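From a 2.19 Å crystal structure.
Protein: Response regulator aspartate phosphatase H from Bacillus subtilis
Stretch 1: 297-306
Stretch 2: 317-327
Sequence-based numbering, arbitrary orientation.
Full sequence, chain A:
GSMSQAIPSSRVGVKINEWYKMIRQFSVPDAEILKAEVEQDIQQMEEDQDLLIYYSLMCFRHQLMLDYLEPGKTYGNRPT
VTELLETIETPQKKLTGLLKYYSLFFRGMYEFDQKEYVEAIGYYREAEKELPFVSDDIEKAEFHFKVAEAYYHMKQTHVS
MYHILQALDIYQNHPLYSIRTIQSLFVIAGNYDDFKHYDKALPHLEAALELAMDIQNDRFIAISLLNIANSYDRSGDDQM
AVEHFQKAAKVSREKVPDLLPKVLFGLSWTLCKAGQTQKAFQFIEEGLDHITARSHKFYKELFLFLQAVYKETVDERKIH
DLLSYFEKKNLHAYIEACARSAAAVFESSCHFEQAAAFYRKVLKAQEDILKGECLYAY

Stretch 1, residues 297-306: KFYKELFLFL
Stretch 2 (317-327) RKIHDLLSYFE

Two helices of one chain, 299-306 and 317-327, pack nearly antiparallel: their N-to-C directions differ by 154° and their axes approach to 9.8 Å. Phe298 is the N-cap residue of the first helix. Both backbones keep ordinary helical torsions and i to i+4 hydrogen bonds, such as Phe305 N to Glu301 O at 3.0 Å and Phe326 N to Leu322 O at 2.8 Å. No hydrogen bond crosses the interface; the contact, burying 531 Å² summed over both sides, is mostly apolar, with some polar atoms involved.

The register is set by Glu301 opposite Leu322 (CA to CA 6.8 Å) and Phe305 opposite Ile319 (CA to CA 6.3 Å). Leu322, chi1 m and chi2 t, points toward the first helix and serves both ends of this register. Its CD1 reaches the backbone, 3.6 Å from Phe305 N, and sits 4.0 Å from Leu304 CB; its CD2 lies 3.8 Å from Glu301 CG.

Phe305 starts sideways, but chi1 t with chi2 85° brings its ring nearer the partner, placing CE1 3.9 Å from Ile319 CG2 and 4.5 Å from Leu323 CD2. Both of those residues are m,t. Phe326 solves the same problem with chi1 m and chi2 -25°: its CZ comes to 3.5 Å from Glu301 CB and 4.4 Å from Leu302 CD1.

Glu301 is buried although acidic: its CB and CG pack against Phe326 and Leu322, and its carboxylate pairs with Lys300. With chi1 m and chi2 p, its OE1 lies 3.6 Å from Lys300 NZ in a salt bridge and 3.7 Å from Tyr325 CE2. Tyr325, chi1 t and chi2 78°, sets its OH 3.7 Å from Phe298 CE1, at the edge of the m-rotamer phenylalanine ring. At the other end, Lys318 (t,p,t,t) brings its CE to 4.0 Å from CD1 of Leu304 (m,t).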

ATOM      1  N   LYS A 297      14.815 -25.562  -6.279  1.00 88.39           N
ATOM      2  CA  LYS A 297      15.573 -24.611  -5.475  1.00 83.61           C
ATOM      3  C   LYS A 297      17.041 -24.573  -5.882  1.00 80.85           C
ATOM      4  O   LYS A 297      17.496 -25.373  -6.702  1.00 78.95           O
ATOM      5  CB  LYS A 297      15.445 -24.942  -3.987  1.00 81.78           C
ATOM      6  CG  LYS A 297      14.129 -24.508  -3.362  1.00 85.85           C
ATOM      7  CD  LYS A 297      13.967 -22.995  -3.406  1.00 87.91           C
ATOM      8  CE  LYS A 297      12.672 -22.552  -2.737  1.00 90.25           C
ATOM      9  NZ  LYS A 297      12.652 -22.854  -1.276  1.00 89.10           N
ATOM     10  N   PHE A 298      17.780 -23.638  -5.298  1.00 49.08           N
ATOM     11  CA  PHE A 298      19.192 -23.488  -5.609  1.00 51.21           C
ATOM     12  C   PHE A 298      20.081 -23.762  -4.394  1.00 52.79           C
ATOM     13  O   PHE A 298      21.222 -23.309  -4.341  1.00 55.06           O
ATOM     14  CB  PHE A 298      19.465 -22.094  -6.182  1.00 51.06           C
ATOM     15  CG  PHE A 298      18.777 -21.834  -7.497  1.00 54.09           C
ATOM     16  CD1 PHE A 298      19.411 -22.124  -8.696  1.00 53.66           C
ATOM     17  CD2 PHE A 298      17.499 -21.304  -7.533  1.00 54.70           C
ATOM     18  CE1 PHE A 298      18.783 -21.886  -9.907  1.00 55.24           C
ATOM     19  CE2 PHE A 298      16.864 -21.066  -8.740  1.00 56.42           C
ATOM     20  CZ  PHE A 298      17.508 -21.357  -9.929  1.00 55.94           C
ATOM     21  N   TYR A 299      19.563 -24.512  -3.424  1.00 52.00           N
ATOM     22  CA  TYR A 299      20.355 -24.858  -2.245  1.00 50.64           C
ATOM     23  C   TYR A 299      21.656 -25.551  -2.635  1.00 53.99           C
ATOM     24  O   TYR A 299      22.649 -25.485  -1.910  1.00 53.28           O
ATOM     25  CB  TYR A 299      19.542 -25.702  -1.253  1.00 53.74           C
ATOM     26  CG  TYR A 299      18.470 -24.903  -0.548  1.00 53.72           C
ATOM     27  CD1 TYR A 299      18.797 -24.016   0.470  1.00 53.36           C
ATOM     28  CD2 TYR A 299      17.136 -25.017  -0.915  1.00 54.83           C
ATOM     29  CE1 TYR A 299      17.823 -23.269   1.108  1.00 52.18           C
ATOM     30  CE2 TYR A 299      16.157 -24.274  -0.280  1.00 55.15           C
ATOM     31  CZ  TYR A 299      16.507 -23.403   0.730  1.00 53.80           C
ATOM     32  OH  TYR A 299      15.535 -22.662   1.365  1.00 55.63           O
ATOM     33  N   LYS A 300      21.653 -26.200  -3.794  1.00 57.57           N
ATOM     34  CA  LYS A 300      22.860 -26.825  -4.308  1.00 56.51           C
ATOM     35  C   LYS A 300      23.954 -25.782  -4.507  1.00 55.58           C
ATOM     36  O   LYS A 300      25.114 -26.008  -4.158  1.00 55.91           O
ATOM     37  CB  LYS A 300      22.573 -27.550  -5.625  1.00 60.42           C
ATOM     38  CG  LYS A 300      23.682 -28.507  -6.052  1.00 66.11           C
ATOM     39  CD  LYS A 300      23.261 -29.383  -7.223  1.00 69.55           C
ATOM     40  CE  LYS A 300      23.233 -28.593  -8.516  1.00 72.07           C
ATOM     41  NZ  LYS A 300      24.588 -28.104  -8.885  1.00 72.11           N
ATOM     42  N   GLU A 301      23.580 -24.637  -5.071  1.00 51.65           N
ATOM     43  CA  GLU A 301      24.538 -23.571  -5.352  1.00 50.28           C
ATOM     44  C   GLU A 301      24.938 -22.819  -4.086  1.00 51.09           C
ATOM     45  O   GLU A 301      26.069 -22.349  -3.960  1.00 51.64           O
ATOM     46  CB  GLU A 301      23.979 -22.600  -6.394  1.00 50.32           C
ATOM     47  CG  GLU A 301      24.124 -23.070  -7.837  1.00 54.10           C
ATOM     48  CD  GLU A 301      23.136 -24.160  -8.213  1.00 58.37           C
ATOM     49  OE1 GLU A 301      23.328 -24.794  -9.273  1.00 63.43           O
ATOM     50  OE2 GLU A 301      22.163 -24.377  -7.459  1.00 56.17           O
ATOM     51  N   LEU A 302      24.001 -22.702  -3.152  1.00 51.87           N
ATOM     52  CA  LEU A 302      24.291 -22.100  -1.854  1.00 51.00           C
ATOM     53  C   LEU A 302      25.239 -22.988  -1.043  1.00 48.55           C
ATOM     54  O   LEU A 302      26.145 -22.496  -0.373  1.00 47.51           O
ATOM     55  CB  LEU A 302      23.001 -21.842  -1.066  1.00 52.94           C
ATOM     56  CG  LEU A 302      22.100 -20.666  -1.455  1.00 55.04           C
ATOM     57  CD1 LEU A 302      22.916 -19.400  -1.668  1.00 51.80           C
ATOM     58  CD2 LEU A 302      21.292 -20.992  -2.692  1.00 58.56           C
ATOM     59  N   PHE A 303      25.026 -24.299  -1.106  1.00 47.28           N
ATOM     60  CA  PHE A 303      25.917 -25.226  -0.423  1.00 47.27           C
ATOM     61  C   PHE A 303      27.315 -25.119  -0.999  1.00 51.78           C
ATOM     62  O   PHE A 303      28.294 -25.037  -0.260  1.00 49.40           O
ATOM     63  CB  PHE A 303      25.420 -26.666  -0.535  1.00 48.74           C
ATOM     64  CG  PHE A 303      24.440 -27.055   0.534  1.00 52.48           C
ATOM     65  CD1 PHE A 303      24.818 -27.070   1.869  1.00 52.89           C
ATOM     66  CD2 PHE A 303      23.147 -27.424   0.207  1.00 53.52           C
ATOM     67  CE1 PHE A 303      23.918 -27.436   2.860  1.00 52.82           C
ATOM     68  CE2 PHE A 303      22.241 -27.791   1.193  1.00 54.78           C
ATOM     69  CZ  PHE A 303      22.627 -27.796   2.523  1.00 52.26           C
ATOM     70  N   LEU A 304      27.406 -25.119  -2.325  1.00 54.40           N
ATOM     71  CA  LEU A 304      28.700 -25.047  -2.990  1.00 51.80           C
ATOM     72  C   LEU A 304      29.424 -23.743  -2.659  1.00 50.17           C
ATOM     73  O   LEU A 304      30.652 -23.715  -2.559  1.00 48.80           O
ATOM     74  CB  LEU A 304      28.541 -25.213  -4.501  1.00 52.78           C
ATOM     75  CG  LEU A 304      28.106 -26.610  -4.949  1.00 56.16           C
ATOM     76  CD1 LEU A 304      27.820 -26.640  -6.444  1.00 58.24           C
ATOM     77  CD2 LEU A 304      29.165 -27.644  -4.574  1.00 57.95           C
ATOM     78  N   PHE A 305      28.665 -22.666  -2.486  1.00 47.38           N
ATOM     79  CA  PHE A 305      29.268 -21.386  -2.136  1.00 52.08           C
ATOM     80  C   PHE A 305      29.860 -21.406  -0.728  1.00 56.38           C
ATOM     81  O   PHE A 305      30.922 -20.831  -0.481  1.00 57.69           O
ATOM     82  CB  PHE A 305      28.271 -20.236  -2.264  1.00 53.18           C
ATOM     83  CG  PHE A 305      28.869 -18.899  -1.942  1.00 57.05           C
ATOM     84  CD1 PHE A 305      29.549 -18.179  -2.913  1.00 57.61           C
ATOM     85  CD2 PHE A 305      28.779 -18.373  -0.664  1.00 59.26           C
ATOM     86  CE1 PHE A 305      30.117 -16.952  -2.622  1.00 54.81           C
ATOM     87  CE2 PHE A 305      29.345 -17.145  -0.366  1.00 58.94           C
ATOM     88  CZ  PHE A 305      30.015 -16.435  -1.348  1.00 54.77           C
ATOM     89  N   LEU A 306      29.159 -22.059   0.193  1.00 51.76           N
ATOM     90  CA  LEU A 306      29.645 -22.203   1.558  1.00 52.99           C
ATOM     91  C   LEU A 306      30.984 -22.918   1.577  1.00 55.86           C
ATOM     92  O   LEU A 306      31.922 -22.477   2.241  1.00 60.09           O
ATOM     93  CB  LEU A 306      28.642 -22.975   2.416  1.00 51.07           C
ATOM     94  CG  LEU A 306      27.411 -22.212   2.883  1.00 49.37           C
ATOM     95  CD1 LEU A 306      26.631 -23.049   3.884  1.00 46.02           C
ATOM     96  CD2 LEU A 306      27.830 -20.891   3.498  1.00 51.37           C
ATOM     97  N   ARG A 317      37.718 -19.268  -7.849  1.00 59.70           N
ATOM     98  CA  ARG A 317      37.182 -19.632  -9.156  1.00 64.26           C
ATOM     99  C   ARG A 317      35.759 -20.178  -9.038  1.00 61.16           C
ATOM    100  O   ARG A 317      34.870 -19.785  -9.795  1.00 56.29           O
ATOM    101  CB  ARG A 317      38.088 -20.642  -9.867  1.00 68.19           C
ATOM    102  CG  ARG A 317      37.588 -21.056 -11.248  1.00 70.88           C
ATOM    103  CD  ARG A 317      38.581 -21.964 -11.960  1.00 75.22           C
ATOM    104  NE  ARG A 317      39.810 -21.259 -12.315  1.00 81.17           N
ATOM    105  CZ  ARG A 317      40.014 -20.653 -13.482  1.00 84.59           C
ATOM    106  NH1 ARG A 317      39.067 -20.668 -14.411  1.00 85.89           N
ATOM    107  NH2 ARG A 317      41.163 -20.035 -13.721  1.00 83.01           N
ATOM    108  N   LYS A 318      35.546 -21.084  -8.090  1.00 62.76           N
ATOM    109  CA  LYS A 318      34.209 -21.611  -7.848  1.00 62.85           C
ATOM    110  C   LYS A 318      33.250 -20.468  -7.531  1.00 55.97           C
ATOM    111  O   LYS A 318      32.129 -20.429  -8.034  1.00 51.82           O
ATOM    112  CB  LYS A 318      34.212 -22.621  -6.700  1.00 66.11           C
ATOM    113  CG  LYS A 318      32.899 -23.382  -6.543  1.00 67.86           C
ATOM    114  CD  LYS A 318      32.705 -24.404  -7.658  1.00 71.05           C
ATOM    115  CE  LYS A 318      31.456 -25.249  -7.434  1.00 69.92           C
ATOM    116  NZ  LYS A 318      31.343 -26.361  -8.424  1.00 69.60           N
ATOM    117  N   ILE A 319      33.705 -19.538  -6.696  1.00 54.40           N
ATOM    118  CA  ILE A 319      32.888 -18.401  -6.290  1.00 53.32           C
ATOM    119  C   ILE A 319      32.452 -17.572  -7.491  1.00 54.29           C
ATOM    120  O   ILE A 319      31.286 -17.192  -7.605  1.00 54.34           O
ATOM    121  CB  ILE A 319      33.637 -17.498  -5.292  1.00 53.47           C
ATOM    122  CG1 ILE A 319      33.728 -18.184  -3.929  1.00 56.82           C
ATOM    123  CG2 ILE A 319      32.941 -16.150  -5.165  1.00 49.48           C
ATOM    124  CD1 ILE A 319      34.310 -17.309  -2.844  1.00 57.00           C
ATOM    125  N   HIS A 320      33.400 -17.302  -8.383  1.00 55.61           N
ATOM    126  CA  HIS A 320      33.139 -16.534  -9.590  1.00 56.28           C
ATOM    127  C   HIS A 320      32.146 -17.235 -10.509  1.00 53.91           C
ATOM    128  O   HIS A 320      31.282 -16.593 -11.098  1.00 52.70           O
ATOM    129  CB  HIS A 320      34.446 -16.264 -10.337  1.00 59.05           C
ATOM    130  CG  HIS A 320      34.250 -15.688 -11.703  1.00 65.68           C
ATOM    131  ND1 HIS A 320      34.196 -16.470 -12.840  1.00 70.03           N
ATOM    132  CD2 HIS A 320      34.090 -14.411 -12.118  1.00 64.29           C
ATOM    133  CE1 HIS A 320      34.014 -15.696 -13.894  1.00 68.87           C
ATOM    134  NE2 HIS A 320      33.945 -14.442 -13.486  1.00 65.96           N
ATOM    135  N   ASP A 321      32.276 -18.552 -10.635  1.00 56.31           N
ATOM    136  CA  ASP A 321      31.372 -19.323 -11.483  1.00 58.95           C
ATOM    137  C   ASP A 321      29.948 -19.316 -10.927  1.00 57.10           C
ATOM    138  O   ASP A 321      28.980 -19.213 -11.682  1.00 56.90           O
ATOM    139  CB  ASP A 321      31.866 -20.761 -11.644  1.00 63.37           C
ATOM    140  CG  ASP A 321      33.195 -20.845 -12.372  1.00 70.43           C
ATOM    141  OD1 ASP A 321      34.023 -21.696 -11.986  1.00 73.08           O
ATOM    142  OD2 ASP A 321      33.414 -20.066 -13.328  1.00 71.22           O
ATOM    143  N   LEU A 322      29.827 -19.424  -9.606  1.00 52.11           N
ATOM    144  CA  LEU A 322      28.520 -19.425  -8.957  1.00 50.23           C
ATOM    145  C   LEU A 322      27.840 -18.066  -9.070  1.00 51.39           C
ATOM    146  O   LEU A 322      26.662 -17.982  -9.422  1.00 51.66           O
ATOM    147  CB  LEU A 322      28.640 -19.842  -7.489  1.00 48.57           C
ATOM    148  CG  LEU A 322      29.032 -21.304  -7.256  1.00 50.67           C
ATOM    149  CD1 LEU A 322      29.531 -21.522  -5.832  1.00 49.97           C
ATOM    150  CD2 LEU A 322      27.867 -22.227  -7.585  1.00 47.15           C
ATOM    151  N   LEU A 323      28.583 -17.004  -8.776  1.00 51.72           N
ATOM    152  CA  LEU A 323      28.034 -15.658  -8.850  1.00 54.02           C
ATOM    153  C   LEU A 323      27.651 -15.329 -10.288  1.00 56.11           C
ATOM    154  O   LEU A 323      26.674 -14.625 -10.532  1.00 56.45           O
ATOM    155  CB  LEU A 323      29.027 -14.627  -8.302  1.00 55.03           C
ATOM    156  CG  LEU A 323      29.385 -14.736  -6.816  1.00 57.31           C
ATOM    157  CD1 LEU A 323      30.361 -13.642  -6.411  1.00 58.18           C
ATOM    158  CD2 LEU A 323      28.135 -14.689  -5.950  1.00 52.40           C
ATOM    159  N   SER A 324      28.423 -15.850 -11.237  1.00 57.54           N
ATOM    160  CA  SER A 324      28.123 -15.674 -12.651  1.00 58.41           C
ATOM    161  C   SER A 324      26.854 -16.438 -13.013  1.00 58.74           C
ATOM    162  O   SER A 324      26.016 -15.957 -13.779  1.00 56.90           O
ATOM    163  CB  SER A 324      29.292 -16.160 -13.508  1.00 61.16           C
ATOM    164  OG  SER A 324      28.975 -16.079 -14.883  1.00 64.86           O
ATOM    165  N   TYR A 325      26.723 -17.635 -12.452  1.00 58.95           N
ATOM    166  CA  TYR A 325      25.536 -18.456 -12.653  1.00 59.72           C
ATOM    167  C   TYR A 325      24.302 -17.743 -12.123  1.00 57.87           C
ATOM    168  O   TYR A 325      23.267 -17.697 -12.784  1.00 57.95           O
ATOM    169  CB  TYR A 325      25.694 -19.801 -11.948  1.00 62.07           C
ATOM    170  CG  TYR A 325      24.488 -20.702 -12.080  1.00 61.89           C
ATOM    171  CD1 TYR A 325      24.252 -21.403 -13.255  1.00 64.02           C
ATOM    172  CD2 TYR A 325      23.593 -20.857 -11.033  1.00 59.32           C
ATOM    173  CE1 TYR A 325      23.157 -22.228 -13.382  1.00 64.58           C
ATOM    174  CE2 TYR A 325      22.494 -21.680 -11.152  1.00 60.62           C
ATOM    175  CZ  TYR A 325      22.283 -22.365 -12.330  1.00 63.43           C
ATOM    176  OH  TYR A 325      21.191 -23.189 -12.461  1.00 66.59           O
ATOM    177  N   PHE A 326      24.422 -17.195 -10.917  1.00 55.82           N
ATOM    178  CA  PHE A 326      23.336 -16.440 -10.303  1.00 52.28           C
ATOM    179  C   PHE A 326      22.980 -15.220 -11.149  1.00 51.55           C
ATOM    180  O   PHE A 326      21.804 -14.920 -11.356  1.00 53.01           O
ATOM    181  CB  PHE A 326      23.719 -16.000  -8.888  1.00 49.04           C
ATOM    182  CG  PHE A 326      23.743 -17.121  -7.880  1.00 49.26           C
ATOM    183  CD1 PHE A 326      22.986 -18.264  -8.069  1.00 50.63           C
ATOM    184  CD2 PHE A 326      24.520 -17.023  -6.735  1.00 48.22           C
ATOM    185  CE1 PHE A 326      23.007 -19.289  -7.141  1.00 50.61           C
ATOM    186  CE2 PHE A 326      24.545 -18.043  -5.805  1.00 49.49           C
ATOM    187  CZ  PHE A 326      23.786 -19.176  -6.007  1.00 50.78           C
ATOM    188  N   GLU A 327      24.002 -14.512 -11.624  1.00 60.74           N
ATOM    189  CA  GLU A 327      23.802 -13.353 -12.485  1.00 68.29           C
ATOM    190  C   GLU A 327      22.937 -13.726 -13.678  1.00 69.82           C
ATOM    191  O   GLU A 327      22.045 -12.977 -14.072  1.00 68.04           O
ATOM    192  CB  GLU A 327      25.145 -12.815 -12.982  1.00 78.93           C
ATOM    193  CG  GLU A 327      25.683 -11.633 -12.191  1.00 86.31           C
ATOM    194  CD  GLU A 327      24.934 -10.347 -12.480  1.00 91.63           C
ATOM    195  OE1 GLU A 327      25.085  -9.380 -11.703  1.00 91.98           O
ATOM    196  OE2 GLU A 327      24.197 -10.299 -13.489  1.00 94.95           O
TER